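PDB 2IA0: putative HTH-type transcriptional regulator PF0864 from Pyrococcus furiosus, which probably binds DNA in a sequence-specific manner and regulates transcription as a member of the AsnC family. Local coordinates for residues L77-L82 against I122-K127. Residues are numbered along the deposited sequence; the frame is centred on the assembly and turned at random.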
ATOM      1  N   LEU A  77       5.764  11.385  -4.766  1.00 12.45           N
ATOM      2  CA  LEU A  77       4.453  10.806  -4.676  1.00 11.80           C
ATOM      3  C   LEU A  77       3.453  11.924  -4.312  1.00 10.45           C
ATOM      4  O   LEU A  77       3.820  12.936  -3.680  1.00  9.09           O
ATOM      5  CB  LEU A  77       4.505   9.696  -3.632  1.00 12.55           C
ATOM      6  CG  LEU A  77       3.686   8.413  -3.769  1.00 15.77           C
ATOM      7  CD1 LEU A  77       4.184   7.545  -4.897  1.00 17.56           C
ATOM      8  CD2 LEU A  77       3.747   7.656  -2.464  1.00 19.02           C
ATOM      9  N   ALA A  78       2.214  11.777  -4.776  1.00  8.79           N
ATOM     10  CA  ALA A  78       1.141  12.718  -4.444  1.00  7.62           C
ATOM     11  C   ALA A  78      -0.167  11.960  -4.305  1.00  7.56           C
ATOM     12  O   ALA A  78      -0.426  10.974  -5.020  1.00  7.46           O
ATOM     13  CB  ALA A  78       1.015  13.804  -5.491  1.00  6.37           C
ATOM     14  N   LEU A  79      -0.965  12.377  -3.336  1.00  7.19           N
ATOM     15  CA  LEU A  79      -2.316  11.882  -3.218  1.00  7.63           C
ATOM     16  C   LEU A  79      -3.260  12.908  -3.879  1.00  7.67           C
ATOM     17  O   LEU A  79      -3.106  14.107  -3.718  1.00  7.09           O
ATOM     18  CB  LEU A  79      -2.646  11.671  -1.747  1.00  8.01           C
ATOM     19  CG  LEU A  79      -4.106  11.521  -1.346  1.00  8.72           C
ATOM     20  CD1 LEU A  79      -4.572  10.085  -1.678  1.00 10.70           C
ATOM     21  CD2 LEU A  79      -4.225  11.825   0.138  1.00  8.91           C
ATOM     22  N   ILE A  80      -4.217  12.419  -4.655  1.00  8.90           N
ATOM     23  CA  ILE A  80      -5.138  13.278  -5.414  1.00  8.89           C
ATOM     24  C   ILE A  80      -6.563  12.982  -4.999  1.00  9.34           C
ATOM     25  O   ILE A  80      -6.955  11.834  -4.948  1.00  8.94           O
ATOM     26  CB  ILE A  80      -4.983  13.019  -6.923  1.00  8.98           C
ATOM     27  CG1 ILE A  80      -3.500  13.142  -7.307  1.00  6.43           C
ATOM     28  CG2 ILE A  80      -5.877  13.984  -7.745  1.00  7.39           C
ATOM     29  CD1 ILE A  80      -3.243  13.036  -8.745  1.00  7.34           C
ATOM     30  N   VAL A  81      -7.329  14.015  -4.673  1.00 10.54           N
ATOM     31  CA  VAL A  81      -8.746  13.826  -4.354  1.00 10.59           C
ATOM     32  C   VAL A  81      -9.639  14.628  -5.291  1.00 11.35           C
ATOM     33  O   VAL A  81      -9.599  15.853  -5.317  1.00 11.26           O
ATOM     34  CB  VAL A  81      -9.075  14.125  -2.879  1.00 10.93           C
ATOM     35  CG1 VAL A  81     -10.539  13.695  -2.557  1.00 10.35           C
ATOM     36  CG2 VAL A  81      -8.079  13.401  -1.958  1.00  7.92           C
ATOM     37  N   LEU A  82     -10.424  13.898  -6.076  1.00 11.94           N
ATOM     38  CA  LEU A  82     -11.338  14.450  -7.061  1.00 12.21           C
ATOM     39  C   LEU A  82     -12.764  14.337  -6.545  1.00 12.98           C
ATOM     40  O   LEU A  82     -13.153  13.297  -6.037  1.00 12.83           O
ATOM     41  CB  LEU A  82     -11.240  13.638  -8.366  1.00 11.79           C
ATOM     42  CG  LEU A  82      -9.880  13.489  -9.034  1.00 11.65           C
ATOM     43  CD1 LEU A  82     -10.054  12.773 -10.349  1.00 12.81           C
ATOM     44  CD2 LEU A  82      -9.242  14.845  -9.246  1.00 13.48           C
ATOM     45  N   ILE A 122      -9.982   8.855  -5.254  1.00 14.43           N
ATOM     46  CA  ILE A 122      -8.730   8.993  -4.545  1.00 14.65           C
ATOM     47  C   ILE A 122      -7.676   8.258  -5.372  1.00 14.06           C
ATOM     48  O   ILE A 122      -7.885   7.112  -5.745  1.00 14.17           O
ATOM     49  CB  ILE A 122      -8.900   8.333  -3.159  1.00 15.43           C
ATOM     50  CG1 ILE A 122      -9.937   9.112  -2.339  1.00 16.81           C
ATOM     51  CG2 ILE A 122      -7.586   8.201  -2.439  1.00 14.86           C
ATOM     52  CD1 ILE A 122     -10.401   8.378  -1.143  1.00 21.63           C
ATOM     53  N   ALA A 123      -6.577   8.929  -5.691  1.00 13.19           N
ATOM     54  CA  ALA A 123      -5.470   8.311  -6.426  1.00 12.39           C
ATOM     55  C   ALA A 123      -4.110   8.586  -5.802  1.00 12.29           C
ATOM     56  O   ALA A 123      -3.875   9.655  -5.267  1.00 12.91           O
ATOM     57  CB  ALA A 123      -5.456   8.736  -7.895  1.00 11.52           C
ATOM     58  N   LEU A 124      -3.215   7.612  -5.894  1.00 11.83           N
ATOM     59  CA  LEU A 124      -1.852   7.801  -5.483  1.00 11.93           C
ATOM     60  C   LEU A 124      -0.965   7.744  -6.726  1.00 11.60           C
ATOM     61  O   LEU A 124      -0.965   6.768  -7.477  1.00 10.78           O
ATOM     62  CB  LEU A 124      -1.460   6.769  -4.428  1.00 11.43           C
ATOM     63  CG  LEU A 124      -0.248   7.183  -3.597  1.00 15.15           C
ATOM     64  CD1 LEU A 124      -0.632   8.140  -2.429  1.00 16.59           C
ATOM     65  CD2 LEU A 124       0.478   5.943  -3.074  1.00 15.71           C
ATOM     66  N   VAL A 125      -0.229   8.822  -6.951  1.00 11.72           N
ATOM     67  CA  VAL A 125       0.598   8.933  -8.143  1.00 12.18           C
ATOM     68  C   VAL A 125       2.090   9.112  -7.826  1.00 12.10           C
ATOM     69  O   VAL A 125       2.475   9.960  -7.012  1.00 11.78           O
ATOM     70  CB  VAL A 125       0.058  10.054  -9.101  1.00 12.52           C
ATOM     71  CG1 VAL A 125       0.871  10.109 -10.385  1.00 13.26           C
ATOM     72  CG2 VAL A 125      -1.439   9.788  -9.447  1.00 12.68           C
ATOM     73  N   GLY A 126       2.913   8.302  -8.482  1.00 12.14           N
ATOM     74  CA  GLY A 126       4.354   8.439  -8.402  1.00 12.68           C
ATOM     75  C   GLY A 126       5.044   8.850  -9.690  1.00 13.15           C
ATOM     76  O   GLY A 126       4.810   8.278 -10.760  1.00 13.19           O
ATOM     77  N   LYS A 127       5.887   9.870  -9.591  1.00 13.86           N
ATOM     78  CA  LYS A 127       6.745  10.264 -10.699  1.00 14.73           C
ATOM     79  C   LYS A 127       8.132  10.501 -10.148  1.00 15.44           C
ATOM     80  O   LYS A 127       8.370  10.360  -8.954  1.00 14.77           O
ATOM     81  CB  LYS A 127       6.238  11.526 -11.405  1.00 14.51           C
ATOM     82  CG  LYS A 127       4.821  11.443 -11.964  1.00 14.85           C
ATOM     83  CD  LYS A 127       4.809  10.662 -13.239  1.00 14.94           C
ATOM     84  CE  LYS A 127       3.406  10.228 -13.599  1.00 14.53           C
ATOM     85  NZ  LYS A 127       3.506   9.581 -14.924  1.00 12.49           N
TER
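Leu77 reaches across to two residues of strand 122-127 at once: its CD2 meets CD2 of Leu124 at 3.7 Å, the two side chains slanting past each other, while its CD1 lies over the backbone of Gly126, 3.6 Å from the CA. On the same face, the end of Leu79 reaches diagonally across to Ile122. Its CG is anti to the backbone N (chi1 164°), and chi2 of 78° places the CD1 that touches Ile122 CG2 at 3.6 Å; the two side chains run alongside each other, their ends heading in one direction. Leu124 sits between the two leucines, CD2 on Leu77 and CD1 4.1 Å from Leu79 CB. The other face is built from Ile80, Val125 and the two small residues Ala78 and Ala123; here Ile80 and Val125 cross at a slant, with Ile80 CD1 3.8 Å from Val125 CG2. Between the two faces the backbones run antiparallel, with paired hydrogen bonds joining Ala78 to Val125 and Ile80 to Ala123; the Val125 N to Ala78 O bond is nearly straight (175° at the hydrogen). Helix 132-140 touches Ala78, whereas on the opposite face Leu79 packs on Leu79 of the second subunit. These are the two central strands of a four-stranded antiparallel sheet, consistent with the dimeric alpha+beta barrel fold of AsnC-family C-terminal domains.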